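Local atomic coordinates of dehydroascorbate reductase (Chlamydomonas reinhardtii, PDB entry 5XFT), a protein that probably catalyses the glutathione-dependent reduction of dehydroascorbate to ascorbate, as a member of the DHAR family of the glutathione S-transferase superfamily. Residues 25-29 with 196-202. Numbering follows the deposited sequence.
Sequences HRVLL and EWQHVDY
Both ring nitrogens of H25 make polar links to residues 196-202. ND1 shares a hydrogen bond with the hydroxyl of Y202 (ND1 to OH 2.8 Å), and NE2 meets a water in the plane of its ring (NE2 to water O 2.9 Å) that donates to the W197 carbonyl oxygen. H25 CG anti to the backbone N (chi1 -162°) carries the imidazole out from helix 22-33, between Y202 and the water held on W197. The aromatic evidence is an edge-to-face pair: the CE2 edge of Y202 is turned to one H25 face, planes at 70°, while L29 CD1 lies above the opposite face, both toward the rim. W197 meets H25 obliquely, CH2 to CE1 at 3.8 Å, and the bridging water sits over the centre of the indole. These residues join the thioredoxin-like N-terminal domain of the GST fold to the helical C-terminal part, where P160 of helix 153-173 also touches H25 and L29. Were H25 replaced by alanine, the Y202 hydroxyl and the bridging water would probably each lose a partner, with a gap opened beside the indole. Apolar packing adds L29 CD2 3.7 Å from V200 CG2, L29 CD1 against W197 CZ3 and L28 CB against V200 CG1.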
loop_
_atom_site.group_PDB
_atom_site.type_symbol
_atom_site.label_atom_id
_atom_site.label_comp_id
_atom_site.label_asym_id
_atom_site.label_seq_id
_atom_site.Cartn_x
_atom_site.Cartn_y
_atom_site.Cartn_z
ATOM N N HIS A 25 4.109 -1.631 -1.987
ATOM C CA HIS A 25 4.128 -0.373 -1.253
ATOM C C HIS A 25 3.964 -0.610 0.243
ATOM O O HIS A 25 4.616 0.052 1.058
ATOM C CB HIS A 25 3.037 0.560 -1.783
ATOM C CG HIS A 25 3.237 1.997 -1.413
ATOM N ND1 HIS A 25 2.310 2.973 -1.702
ATOM C CD2 HIS A 25 4.259 2.624 -0.784
ATOM C CE1 HIS A 25 2.747 4.140 -1.260
ATOM N NE2 HIS A 25 3.926 3.956 -0.698
ATOM N N ARG A 26 3.118 -1.570 0.624
ATOM C CA ARG A 26 2.902 -1.839 2.042
ATOM C C ARG A 26 4.163 -2.398 2.693
ATOM O O ARG A 26 4.569 -1.953 3.777
ATOM C CB ARG A 26 1.725 -2.800 2.231
ATOM C CG ARG A 26 1.774 -3.545 3.570
ATOM C CD ARG A 26 0.840 -4.770 3.611
ATOM N NE ARG A 26 0.336 -4.999 4.956
ATOM C CZ ARG A 26 -0.350 -6.089 5.286
ATOM N NH1 ARG A 26 -0.607 -7.005 4.358
ATOM N NH2 ARG A 26 -0.804 -6.273 6.518
ATOM N N VAL A 27 4.814 -3.361 2.036
ATOM C CA VAL A 27 6.061 -3.887 2.590
ATOM C C VAL A 27 7.113 -2.788 2.708
ATOM O O VAL A 27 7.776 -2.649 3.746
ATOM C CB VAL A 27 6.558 -5.069 1.742
ATOM C CG1 VAL A 27 7.962 -5.465 2.156
ATOM C CG2 VAL A 27 5.604 -6.233 1.891
ATOM N N LEU A 28 7.268 -1.975 1.656
ATOM C CA LEU A 28 8.251 -0.894 1.664
ATOM C C LEU A 28 7.993 0.094 2.792
ATOM O O LEU A 28 8.924 0.511 3.497
ATOM C CB LEU A 28 8.237 -0.164 0.324
ATOM C CG LEU A 28 8.590 -0.958 -0.925
ATOM C CD1 LEU A 28 8.392 -0.092 -2.136
ATOM C CD2 LEU A 28 10.012 -1.416 -0.825
ATOM N N LEU A 29 6.733 0.511 2.957
ATOM C CA LEU A 29 6.398 1.403 4.062
ATOM C C LEU A 29 6.688 0.748 5.405
ATOM O O LEU A 29 7.131 1.414 6.344
ATOM C CB LEU A 29 4.932 1.836 3.981
ATOM C CG LEU A 29 4.550 2.821 2.874
ATOM C CD1 LEU A 29 3.072 3.044 2.821
ATOM C CD2 LEU A 29 5.263 4.133 3.080
ATOM N N GLU A 196 9.234 8.778 5.474
ATOM C CA GLU A 196 9.034 7.373 5.132
ATOM C C GLU A 196 8.173 7.235 3.884
ATOM O O GLU A 196 8.460 6.407 3.010
ATOM C CB GLU A 196 8.394 6.620 6.300
ATOM C CG GLU A 196 9.289 6.437 7.516
ATOM C CD GLU A 196 9.133 7.549 8.540
ATOM O OE1 GLU A 196 9.254 8.741 8.169
ATOM O OE2 GLU A 196 8.873 7.222 9.719
ATOM N N TRP A 197 7.114 8.042 3.786
ATOM C CA TRP A 197 6.277 8.043 2.593
ATOM C C TRP A 197 7.025 8.618 1.398
ATOM O O TRP A 197 6.928 8.089 0.284
ATOM C CB TRP A 197 5.003 8.837 2.871
ATOM C CG TRP A 197 4.076 8.983 1.706
ATOM C CD1 TRP A 197 4.121 9.941 0.733
ATOM C CD2 TRP A 197 2.950 8.152 1.400
ATOM N NE1 TRP A 197 3.094 9.753 -0.164
ATOM C CE2 TRP A 197 2.363 8.659 0.223
ATOM C CE3 TRP A 197 2.386 7.024 2.002
ATOM C CZ2 TRP A 197 1.240 8.078 -0.361
ATOM C CZ3 TRP A 197 1.268 6.449 1.422
ATOM C CH2 TRP A 197 0.708 6.977 0.252
ATOM N N GLN A 198 7.779 9.701 1.613
ATOM C CA GLN A 198 8.505 10.339 0.521
ATOM C C GLN A 198 9.544 9.411 -0.088
ATOM O O GLN A 198 9.848 9.518 -1.281
ATOM C CB GLN A 198 9.185 11.616 1.014
ATOM C CG GLN A 198 8.235 12.730 1.390
ATOM C CD GLN A 198 8.950 13.925 1.993
ATOM O OE1 GLN A 198 10.173 13.922 2.147
ATOM N NE2 GLN A 198 8.188 14.953 2.343
ATOM N N HIS A 199 10.108 8.506 0.711
ATOM C CA HIS A 199 11.185 7.670 0.197
ATOM C C HIS A 199 10.690 6.707 -0.870
ATOM O O HIS A 199 11.455 6.329 -1.763
ATOM C CB HIS A 199 11.852 6.915 1.344
ATOM C CG HIS A 199 12.603 7.803 2.284
ATOM N ND1 HIS A 199 12.775 9.150 2.051
ATOM C CD2 HIS A 199 13.228 7.539 3.457
ATOM C CE1 HIS A 199 13.475 9.679 3.040
ATOM N NE2 HIS A 199 13.763 8.723 3.904
ATOM N N VAL A 200 9.419 6.317 -0.813
ATOM C CA VAL A 200 8.923 5.246 -1.669
ATOM C C VAL A 200 7.650 5.679 -2.383
ATOM O O VAL A 200 6.794 4.848 -2.698
ATOM C CB VAL A 200 8.703 3.962 -0.846
ATOM C CG1 VAL A 200 10.042 3.405 -0.369
ATOM C CG2 VAL A 200 7.800 4.239 0.354
ATOM N N ASP A 201 7.520 6.977 -2.654
ATOM C CA ASP A 201 6.391 7.496 -3.424
ATOM C C ASP A 201 6.673 7.298 -4.909
ATOM O O ASP A 201 7.584 7.922 -5.463
ATOM C CB ASP A 201 6.152 8.970 -3.102
ATOM C CG ASP A 201 4.833 9.496 -3.665
ATOM O OD1 ASP A 201 4.282 8.885 -4.607
ATOM O OD2 ASP A 201 4.349 10.536 -3.166
ATOM N N TYR A 202 5.889 6.432 -5.558
ATOM C CA TYR A 202 6.064 6.178 -6.984
ATOM C C TYR A 202 5.369 7.214 -7.864
ATOM O O TYR A 202 5.716 7.331 -9.044
ATOM C CB TYR A 202 5.566 4.771 -7.338
ATOM C CG TYR A 202 4.380 4.313 -6.521
ATOM C CD1 TYR A 202 3.087 4.679 -6.874
ATOM C CD2 TYR A 202 4.551 3.514 -5.396
ATOM C CE1 TYR A 202 1.994 4.261 -6.129
ATOM C CE2 TYR A 202 3.468 3.087 -4.649
ATOM C CZ TYR A 202 2.190 3.467 -5.020
ATOM O OH TYR A 202 1.103 3.055 -4.282
HETATM O O HOH W 1 4.896 6.712 -0.390
#